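PDB 6D6J: HIT family hydrolase from Legionella pneumophila subsp. pneumophila, which is a zinc-binding hydrolase of the histidine triad family, probably acting on nucleotide-like phosphate substrates through a covalent nucleotidyl-enzyme intermediate. Local coordinates for the interface of chains A and B. Numbering follows the deposited sequence. Chains: chain A/B, HIT family hydrolase.

Contact 1: the interface of chains A and B. Residues chain A 41, 45, 109, 111, 114; chain B 118-120.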
loop_
_atom_site.group_PDB
_atom_site.type_symbol
_atom_site.label_atom_id
_atom_site.label_comp_id
_atom_site.label_asym_id
_atom_site.label_seq_id
_atom_site.Cartn_x
_atom_site.Cartn_y
_atom_site.Cartn_z
ATOM N N GLN A 41 16.110 1.512 -2.774
ATOM C CA GLN A 41 15.962 0.376 -3.677
ATOM C C GLN A 41 15.511 0.803 -5.057
ATOM O O GLN A 41 15.268 -0.051 -5.915
ATOM C CB GLN A 41 14.987 -0.646 -3.093
ATOM C CG GLN A 41 15.390 -1.165 -1.721
ATOM C CD GLN A 41 16.719 -1.894 -1.750
ATOM O OE1 GLN A 41 16.835 -2.976 -2.323
ATOM N NE2 GLN A 41 17.738 -1.289 -1.157
ATOM N N HIS A 45 13.107 6.586 -3.436
ATOM C CA HIS A 45 12.678 5.677 -2.381
ATOM C C HIS A 45 12.421 6.540 -1.155
ATOM O O HIS A 45 13.362 6.974 -0.492
ATOM C CB HIS A 45 13.714 4.592 -2.115
ATOM C CG HIS A 45 13.231 3.536 -1.180
ATOM N ND1 HIS A 45 13.942 2.377 -0.956
ATOM C CD2 HIS A 45 12.113 3.459 -0.415
ATOM C CE1 HIS A 45 13.285 1.633 -0.082
ATOM N NE2 HIS A 45 12.170 2.262 0.260
ATOM N N HIS A 109 6.404 2.757 2.022
ATOM C CA HIS A 109 7.471 2.955 1.045
ATOM C C HIS A 109 6.868 3.472 -0.252
ATOM O O HIS A 109 5.866 2.937 -0.733
ATOM C CB HIS A 109 8.152 1.630 0.689
ATOM C CG HIS A 109 8.843 0.963 1.828
ATOM N ND1 HIS A 109 10.198 1.102 2.065
ATOM C CD2 HIS A 109 8.364 0.134 2.784
ATOM C CE1 HIS A 109 10.515 0.393 3.137
ATOM N NE2 HIS A 109 9.424 -0.208 3.587
ATOM N N LEU A 111 8.278 3.964 -4.063
ATOM C CA LEU A 111 9.402 3.597 -4.921
ATOM C C LEU A 111 9.095 3.935 -6.368
ATOM O O LEU A 111 7.997 3.667 -6.848
ATOM C CB LEU A 111 9.659 2.087 -4.826
ATOM C CG LEU A 111 10.083 1.606 -3.444
ATOM C CD1 LEU A 111 9.317 0.356 -3.074
ATOM C CD2 LEU A 111 11.570 1.370 -3.476
ATOM N N ARG A 114 12.445 3.789 -11.806
ATOM C CA ARG A 114 12.876 2.662 -12.622
ATOM C C ARG A 114 11.640 1.797 -12.802
ATOM O O ARG A 114 10.624 1.988 -12.118
ATOM C CB ARG A 114 13.957 1.821 -11.931
ATOM C CG ARG A 114 13.512 1.183 -10.606
ATOM C CD ARG A 114 14.497 0.130 -10.159
ATOM N NE ARG A 114 14.297 -0.374 -8.804
ATOM C CZ ARG A 114 13.512 -1.402 -8.492
ATOM N NH1 ARG A 114 12.792 -2.028 -9.421
ATOM N NH2 ARG A 114 13.444 -1.799 -7.236
ATOM N N TRP B 118 13.396 -8.431 -0.073
ATOM C CA TRP B 118 13.682 -7.033 -0.350
ATOM C C TRP B 118 14.770 -6.983 -1.416
ATOM O O TRP B 118 15.764 -7.715 -1.310
ATOM C CB TRP B 118 14.161 -6.336 0.933
ATOM C CG TRP B 118 13.939 -4.845 0.950
ATOM C CD1 TRP B 118 14.891 -3.858 1.020
ATOM C CD2 TRP B 118 12.674 -4.175 0.917
ATOM N NE1 TRP B 118 14.289 -2.620 1.046
ATOM C CE2 TRP B 118 12.928 -2.787 0.986
ATOM C CE3 TRP B 118 11.342 -4.620 0.862
ATOM C CZ2 TRP B 118 11.904 -1.839 0.987
ATOM C CZ3 TRP B 118 10.325 -3.680 0.869
ATOM C CH2 TRP B 118 10.612 -2.304 0.922
ATOM N N PRO B 119 14.626 -6.153 -2.462
ATOM C CA PRO B 119 13.586 -5.138 -2.672
ATOM C C PRO B 119 12.244 -5.747 -3.088
ATOM O O PRO B 119 12.183 -6.912 -3.510
ATOM C CB PRO B 119 14.141 -4.319 -3.855
ATOM C CG PRO B 119 14.981 -5.313 -4.633
ATOM C CD PRO B 119 15.624 -6.165 -3.555
ATOM N N PRO B 120 11.179 -4.956 -3.012
ATOM C CA PRO B 120 9.835 -5.462 -3.373
ATOM C C PRO B 120 9.589 -5.286 -4.867
ATOM O O PRO B 120 8.719 -4.520 -5.313
ATOM C CB PRO B 120 8.924 -4.568 -2.530
ATOM C CG PRO B 120 9.641 -3.240 -2.557
ATOM C CD PRO B 120 11.120 -3.555 -2.548
#

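Contact 2: the interface of chains A and B. Residues chain A 57-58, 96; chain B 76, 80, 85, 89.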
loop_
_atom_site.group_PDB
_atom_site.type_symbol
_atom_site.label_atom_id
_atom_site.label_comp_id
_atom_site.label_asym_id
_atom_site.label_seq_id
_atom_site.Cartn_x
_atom_site.Cartn_y
_atom_site.Cartn_z
ATOM N N ILE A 57 0.878 -2.494 10.866
ATOM C CA ILE A 57 -0.431 -2.436 10.213
ATOM C C ILE A 57 -1.413 -3.400 10.868
ATOM O O ILE A 57 -2.627 -3.165 10.847
ATOM C CB ILE A 57 -0.268 -2.655 8.690
ATOM C CG1 ILE A 57 0.446 -1.451 8.063
ATOM C CG2 ILE A 57 -1.598 -2.951 7.997
ATOM C CD1 ILE A 57 -0.387 -0.179 7.967
ATOM N N ASN A 58 -0.910 -4.475 11.502
ATOM C CA ASN A 58 -1.800 -5.416 12.167
ATOM C C ASN A 58 -2.548 -4.772 13.332
ATOM O O ASN A 58 -3.557 -5.327 13.781
ATOM C CB ASN A 58 -0.989 -6.624 12.650
ATOM C CG ASN A 58 -1.832 -7.856 12.911
ATOM O OD1 ASN A 58 -2.801 -8.125 12.207
ATOM N ND2 ASN A 58 -1.453 -8.626 13.920
ATOM N N ASN A 96 4.896 -6.987 9.815
ATOM C CA ASN A 96 5.493 -8.011 10.671
ATOM C C ASN A 96 6.687 -8.680 9.995
ATOM O O ASN A 96 7.046 -8.336 8.864
ATOM C CB ASN A 96 4.431 -8.964 11.242
ATOM C CG ASN A 96 3.436 -8.227 12.129
ATOM O OD1 ASN A 96 3.706 -7.102 12.563
ATOM N ND2 ASN A 96 2.290 -8.833 12.389
ATOM N N LYS B 76 -6.071 -5.365 6.053
ATOM C CA LYS B 76 -5.486 -5.847 7.305
ATOM C C LYS B 76 -6.438 -6.765 8.061
ATOM O O LYS B 76 -5.991 -7.701 8.734
ATOM C CB LYS B 76 -4.902 -4.717 8.175
ATOM C CG LYS B 76 -5.821 -3.716 8.856
ATOM C CD LYS B 76 -6.480 -4.221 10.182
ATOM C CE LYS B 76 -5.538 -4.729 11.281
ATOM N NZ LYS B 76 -6.235 -4.687 12.621
ATOM N N GLN B 80 -5.810 -11.122 8.656
ATOM C CA GLN B 80 -6.051 -11.913 9.863
ATOM C C GLN B 80 -6.986 -13.081 9.571
ATOM O O GLN B 80 -6.727 -14.219 9.988
ATOM C CB GLN B 80 -6.673 -11.021 10.930
ATOM C CG GLN B 80 -5.747 -9.937 11.377
ATOM C CD GLN B 80 -6.394 -8.967 12.338
ATOM O OE1 GLN B 80 -7.624 -8.871 12.422
ATOM N NE2 GLN B 80 -5.569 -8.216 13.051
ATOM N N SER B 85 -1.424 -12.872 9.230
ATOM C CA SER B 85 -0.944 -11.746 10.018
ATOM C C SER B 85 0.094 -12.132 11.063
ATOM O O SER B 85 0.968 -11.318 11.372
ATOM C CB SER B 85 -2.129 -11.033 10.663
ATOM O OG SER B 85 -2.919 -11.939 11.410
ATOM N N TYR B 89 3.061 -10.245 6.218
ATOM C CA TYR B 89 2.570 -10.157 4.845
ATOM C C TYR B 89 2.947 -8.794 4.283
ATOM O O TYR B 89 3.431 -7.916 5.008
ATOM C CB TYR B 89 1.055 -10.400 4.773
ATOM C CG TYR B 89 0.252 -9.400 5.570
ATOM C CD1 TYR B 89 -0.064 -9.628 6.913
ATOM C CD2 TYR B 89 -0.170 -8.206 4.996
ATOM C CE1 TYR B 89 -0.800 -8.695 7.651
ATOM C CE2 TYR B 89 -0.904 -7.290 5.709
ATOM C CZ TYR B 89 -1.225 -7.534 7.021
ATOM O OH TYR B 89 -1.957 -6.591 7.699
HETATM O O HOH W 1 -3.348 -7.722 9.576
#

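Contact 1: the interface of chains A and B
The indole of B:Trp118 points the rim of its six-membered ring at one face of the A:His109 imidazole. A:His109 is the last histidine of the HIT family motif His-X-His-X-His, on strand 108-112, and the C-terminal tail of chain B probably forms part of the wall of the active-site pocket of chain A. The ring planes are 56° apart, an edge-to-face meeting. B:Trp118 CH2 stands 3.4 Å above the A:His109 plane, over its centre. B:Trp118 CZ2 lies 3.4 Å from A:His109 CE1. B:Pro120 of the same chain covers one face of the indole: its CD is 3.4 Å above that plane, displaced toward the rim. A:His45, on strand 44-50, sits at the edge of the A:His109 ring, in plane. A:His45 NE2 and A:His109 ND1 share an almost straight hydrogen bond of 2.9 Å, whose direction is not seen. A:Leu111 CD2 lies over the centre of the A:His45 ring, 3.5 Å above the plane. A:His45 ND1 accepts from the backbone N of A:Gln41 close to the ring plane. Both imidazole nitrogens of A:His45 are thus engaged, which should fix the turn of its ring and may steady A:His109. B:Trp118 CG is anti to the backbone N (chi1 -156°), and this turns the indole toward chain A. Its pyrrole side meets A:Gln41, with B:Trp118 NE1 3.3 Å from A:Gln41 CG. The A:Gln41 chain bends at chi2, and its amide plane is 29° from the indole. The bend carries the amide oxygen OE1 to 3.4 Å from B:Pro119 CB. B:Pro119 follows a cis peptide bond, so the tail turns sharply after the tryptophan. Further along, the ring carbon CG of B:Pro120 touches the methyl CD1 of A:Leu111 at 3.6 Å. A:Arg114 holds the loop behind A:Gln41: NE and NH2 both donate, side-on, to the A:Gln41 carbonyl oxygen.

Contact 2: the interface of chains A and B
B:Lys76, on helix 62-81, reaches over to A:Ile57 and A:Asn58 in the 3-10 helix 57-59. Its CB packs 3.8 Å from the methyl CG2 of A:Ile57. CG lies between the backbone N and the carbonyl carbon (chi1 70°), and the chain bends again at chi2 and chi3. This coiled course keeps CG and CD beside the A:Ile57 carbonyl oxygen. CE comes 3.3 Å from that same oxygen. At the tip, NZ donates a 3.0 Å hydrogen bond to the backbone O of A:Asn58. The amine comes from above the carbonyl plane, well away from a lone pair.

The side chain of A:Asn58 makes the next link. B:Gln80, one helical turn on from B:Lys76, donates from NE2 to A:Asn58 OD1 at 2.9 Å. The two amides stand nearly perpendicular, 86° apart. The acceptor lies near the plane of the B:Gln80 amide, whereas the donor rises above the plane of the A:Asn58 carboxamide. Water 1 also bonds to A:Asn58 OD1. This water is 2.6 Å from the phenol OH of B:Tyr89 and also bonds to the backbone O of B:Lys76. It therefore ties the asparagine to both the helix and strand 89-95 of chain B. B:Ser85 CB packs against the same carboxamide, 3.4 Å from A:Asn58 OD1.

Next to this group, A:Asn96 ND2 donates a 3.0 Å hydrogen bond to the backbone O of B:Ser85. The bond runs nearly along the C=O axis, at a C=O...N angle of 161°, and the acceptor lies in the amide plane. A:Ile57 CG2 also touches the B:Tyr89 hydroxyl, crossing the tyrosine at about a right angle. These bonds link the 3-10 helix 57-59 and A:Asn96 of chain A to the long helix, the loop at B:Ser85 and, through water, strand 89-95 of chain B. They probably stabilise the two-fold dimer, the form usual for HINT-type members of this family.

Contact 1 and contact 2 have centres about 20 Å apart and share no residues. Both belong to one two-fold interface, so each recurs with the chains exchanged. Contact 1 is centred about 11 Å from A:His107, the predicted nucleophile, and brings a tail from chain B toward that site. Contact 2 is about 16 Å from B:His107. It is mostly polar and joins helices, a loop and a strand, whereas contact 1 is mainly rings and prolines. Contact 2 may thus help hold the subunits in register while contact 1 completes the surroundings of an active site. Pairing of the chains may therefore affect the pocket's shape; the structure alone does not show this.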